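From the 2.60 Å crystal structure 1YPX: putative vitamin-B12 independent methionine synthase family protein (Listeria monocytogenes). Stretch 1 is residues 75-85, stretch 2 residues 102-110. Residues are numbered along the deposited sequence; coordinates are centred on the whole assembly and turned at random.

Stretch 1 (75-85) FLENLDGVEGY
Stretch 2, residues 102-110: SVKITGPID

Two antiparallel segments of one chain are joined mainly by backbone hydrogen bonds, with an apolar layer on one face. The axes of the strand segments at Val82-Gly84 and Val103-Thr106 approach to 4.5 Å, 147° apart in N-to-C direction. Glu83 and Lys104 form the central hydrogen-bonded pair (CA-CA 5.5 Å): Glu83 N donates to Lys104 O at 3.1 Å, and Lys104 N returns to Glu83 O at 3.1 Å, the straightest bond of the set at 162°. A second reciprocal pair joins Asp80 and Asp110 (CA-CA 4.8 Å), with Asp80 N to Asp110 O at 2.9 Å and Asp110 N to Asp80 O at 3.1 Å. Between these pairs both chains turn a corner, at Gly81 and Gly107, whose CA atoms lie 3.8 Å apart. There Gly81 O accepts two bonds, from Thr106 N at 2.9 Å and Gly107 N at 3.1 Å. Past the Gly84-Val103 pair, Tyr85 N gives Ser102 O a weak bond of 3.3 Å.

The non-hydrogen-bonded pairs, Val82 with Ile105 (CA-CA 4.5 Å) and Gly84 with Val103 (CA-CA 4.3 Å), bring CA atoms close to carbonyls: Val82 CA lies 3.3 Å from Lys104 O, and Gly84 CA 3.5 Å from Ser102 O. Next to the Asp80-Asp110 pair, Ile109 CA lies 3.3 Å from Asp80 O.

Stretch 1 begins in helix, passes through a type I turn from Leu76 to Leu79, closed by Leu79 N to Leu76 O at 2.8 Å, then a type II turn from Leu79 to Val82, closed by Val82 N to Leu79 O at 3.1 Å. Gly81 (phi/psi 87/-1) suits this bend: a CB would press on the preceding carbonyl and lie 2.4 Å from Gly107 O. Gly107 is extended (-157/177), and a CB there would strike Pro108 CD at 2.9 Å. Val82 (-129/149), Val103 (-104/133) and Lys104 (-103/133) have ordinary extended backbones.

Val82, Val103 and Ile105 share the buried face. Val82 (t) sets CG1 3.8 Å from CB of Val103 (m) and CG2 4.3 Å from CG1 of Ile105 (m, chi2 p). Ile109 (m, m) starts with its CA-CB bond away, but its end returns, placing CD1 3.7 Å from Val82 CG2. The CA-to-CB bond of Leu76 (m, t) points toward the other stretch, its CB 4.3 Å from Val103 CG1. These branched hydrocarbons bring no polar groups of their own into the buried layer.

Glu83 (t, p) and Lys104 lie on the face opposite Val82, Val103 and Ile105; past the corner Asp80 (t) and Asp110 (t) share a face of their own. CB atoms of Asp80 and Asp110 pack at 3.8 Å. Lys104 (m, m, t, m) curls back so that NZ weakly bonds Tyr85 O at 3.4 Å, while its CG lies 4.0 Å from Tyr85 CB. Glu83 OE1 accepts a weak bond from Gly84 N at 3.0 Å. Together the stretches bury 666 Å², both sides summed.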

# COMPACT_ATOMS: atom_id res chain seq x y z
N PHE A 75 11.46 -3.40 -4.95
CA PHE A 75 11.64 -3.71 -3.56
C PHE A 75 12.04 -5.16 -3.42
O PHE A 75 12.93 -5.50 -2.64
CB PHE A 75 10.35 -3.47 -2.77
CG PHE A 75 10.44 -3.90 -1.33
CD1 PHE A 75 10.12 -5.20 -0.96
CD2 PHE A 75 10.92 -3.03 -0.36
CE1 PHE A 75 10.27 -5.63 0.36
CE2 PHE A 75 11.08 -3.45 0.96
CZ PHE A 75 10.76 -4.75 1.32
N LEU A 76 11.37 -6.02 -4.18
CA LEU A 76 11.66 -7.46 -4.11
C LEU A 76 13.02 -7.86 -4.69
O LEU A 76 13.79 -8.58 -4.04
CB LEU A 76 10.54 -8.24 -4.81
CG LEU A 76 9.18 -8.15 -4.13
CD1 LEU A 76 8.10 -8.65 -5.08
CD2 LEU A 76 9.20 -8.97 -2.83
N GLU A 77 13.30 -7.40 -5.91
CA GLU A 77 14.57 -7.72 -6.55
C GLU A 77 15.75 -7.22 -5.72
O GLU A 77 16.90 -7.55 -6.01
CB GLU A 77 14.64 -7.11 -7.95
CG GLU A 77 14.88 -5.61 -7.96
CD GLU A 77 15.35 -5.10 -9.31
OE1 GLU A 77 16.39 -5.61 -9.81
OE2 GLU A 77 14.70 -4.19 -9.87
N ASN A 78 15.47 -6.42 -4.70
CA ASN A 78 16.52 -5.90 -3.83
C ASN A 78 16.60 -6.68 -2.54
O ASN A 78 17.15 -6.22 -1.55
CB ASN A 78 16.30 -4.42 -3.52
CG ASN A 78 16.89 -3.52 -4.58
OD1 ASN A 78 16.16 -2.88 -5.32
ND2 ASN A 78 18.21 -3.48 -4.65
N LEU A 79 16.02 -7.86 -2.54
CA LEU A 79 16.07 -8.72 -1.38
C LEU A 79 17.08 -9.81 -1.78
O LEU A 79 17.06 -10.28 -2.92
CB LEU A 79 14.70 -9.34 -1.11
CG LEU A 79 13.61 -8.41 -0.58
CD1 LEU A 79 12.26 -9.13 -0.61
CD2 LEU A 79 13.95 -7.96 0.87
N ASP A 80 17.95 -10.18 -0.84
CA ASP A 80 18.94 -11.22 -1.10
C ASP A 80 18.20 -12.49 -1.50
O ASP A 80 17.13 -12.79 -0.96
CB ASP A 80 19.80 -11.45 0.17
CG ASP A 80 20.80 -12.62 0.02
OD1 ASP A 80 20.36 -13.79 -0.10
OD2 ASP A 80 22.04 -12.37 0.03
N GLY A 81 18.74 -13.22 -2.48
CA GLY A 81 18.13 -14.45 -2.94
C GLY A 81 17.09 -14.25 -4.03
O GLY A 81 16.50 -15.22 -4.51
N VAL A 82 16.86 -12.99 -4.40
CA VAL A 82 15.88 -12.62 -5.43
C VAL A 82 16.55 -11.72 -6.46
O VAL A 82 17.46 -10.96 -6.13
CB VAL A 82 14.68 -11.83 -4.84
CG1 VAL A 82 13.64 -11.58 -5.92
CG2 VAL A 82 14.08 -12.57 -3.67
N GLU A 83 16.09 -11.81 -7.71
CA GLU A 83 16.64 -10.99 -8.79
C GLU A 83 15.77 -11.08 -10.04
O GLU A 83 15.42 -12.18 -10.49
CB GLU A 83 18.08 -11.44 -9.10
CG GLU A 83 18.87 -10.48 -10.02
CD GLU A 83 18.86 -9.03 -9.54
OE1 GLU A 83 17.84 -8.34 -9.73
OE2 GLU A 83 19.88 -8.58 -8.96
N GLY A 84 15.42 -9.92 -10.59
CA GLY A 84 14.59 -9.88 -11.79
C GLY A 84 15.29 -10.47 -13.00
O GLY A 84 16.52 -10.56 -13.02
N TYR A 85 14.51 -10.86 -14.00
CA TYR A 85 15.05 -11.44 -15.23
C TYR A 85 13.95 -11.68 -16.26
O TYR A 85 13.45 -12.80 -16.40
CB TYR A 85 15.78 -12.76 -14.92
CG TYR A 85 17.28 -12.71 -15.14
CD1 TYR A 85 18.14 -13.49 -14.36
CD2 TYR A 85 17.85 -11.89 -16.12
CE1 TYR A 85 19.53 -13.45 -14.56
CE2 TYR A 85 19.23 -11.85 -16.33
CZ TYR A 85 20.06 -12.63 -15.54
OH TYR A 85 21.42 -12.58 -15.74
N SER A 102 9.47 -11.03 -14.46
CA SER A 102 9.12 -11.34 -13.08
C SER A 102 10.38 -11.45 -12.23
O SER A 102 11.49 -11.19 -12.71
CB SER A 102 8.34 -12.67 -13.00
OG SER A 102 7.01 -12.54 -13.49
N VAL A 103 10.21 -11.83 -10.96
CA VAL A 103 11.32 -12.01 -10.03
C VAL A 103 11.62 -13.49 -9.82
O VAL A 103 10.71 -14.29 -9.61
CB VAL A 103 11.04 -11.37 -8.63
CG1 VAL A 103 11.24 -9.86 -8.68
CG2 VAL A 103 9.63 -11.69 -8.19
N LYS A 104 12.89 -13.84 -9.90
CA LYS A 104 13.33 -15.22 -9.73
C LYS A 104 13.93 -15.37 -8.33
O LYS A 104 14.72 -14.53 -7.89
CB LYS A 104 14.40 -15.57 -10.78
CG LYS A 104 14.06 -15.18 -12.23
CD LYS A 104 13.04 -16.12 -12.87
CE LYS A 104 12.47 -15.53 -14.16
NZ LYS A 104 11.72 -14.26 -13.90
N ILE A 105 13.53 -16.41 -7.60
CA ILE A 105 14.10 -16.65 -6.29
C ILE A 105 15.15 -17.71 -6.54
O ILE A 105 14.81 -18.87 -6.76
CB ILE A 105 13.07 -17.21 -5.28
CG1 ILE A 105 12.01 -16.16 -4.96
CG2 ILE A 105 13.77 -17.65 -4.01
CD1 ILE A 105 10.95 -16.04 -6.02
N THR A 106 16.42 -17.31 -6.52
CA THR A 106 17.53 -18.24 -6.79
C THR A 106 18.43 -18.50 -5.60
O THR A 106 19.42 -19.22 -5.72
CB THR A 106 18.45 -17.74 -7.91
OG1 THR A 106 19.08 -16.52 -7.51
CG2 THR A 106 17.67 -17.51 -9.20
N GLY A 107 18.10 -17.92 -4.45
CA GLY A 107 18.93 -18.14 -3.29
C GLY A 107 18.13 -17.89 -2.04
O GLY A 107 16.98 -17.49 -2.13
N PRO A 108 18.71 -18.10 -0.86
CA PRO A 108 18.04 -17.89 0.42
C PRO A 108 17.59 -16.44 0.65
O PRO A 108 18.41 -15.53 0.66
CB PRO A 108 19.09 -18.35 1.43
CG PRO A 108 20.38 -18.00 0.75
CD PRO A 108 20.12 -18.48 -0.65
N ILE A 109 16.28 -16.25 0.81
CA ILE A 109 15.67 -14.93 1.02
C ILE A 109 16.24 -14.20 2.24
O ILE A 109 16.34 -14.78 3.32
CB ILE A 109 14.12 -15.04 1.25
CG1 ILE A 109 13.45 -15.89 0.16
CG2 ILE A 109 13.51 -13.65 1.28
CD1 ILE A 109 13.47 -15.28 -1.24
N ASP A 110 16.59 -12.93 2.07
CA ASP A 110 17.12 -12.18 3.19
C ASP A 110 17.12 -10.68 2.95
O ASP A 110 16.94 -10.22 1.83
CB ASP A 110 18.53 -12.67 3.53
CG ASP A 110 19.02 -12.17 4.88
OD1 ASP A 110 18.18 -11.90 5.77
OD2 ASP A 110 20.24 -12.05 5.06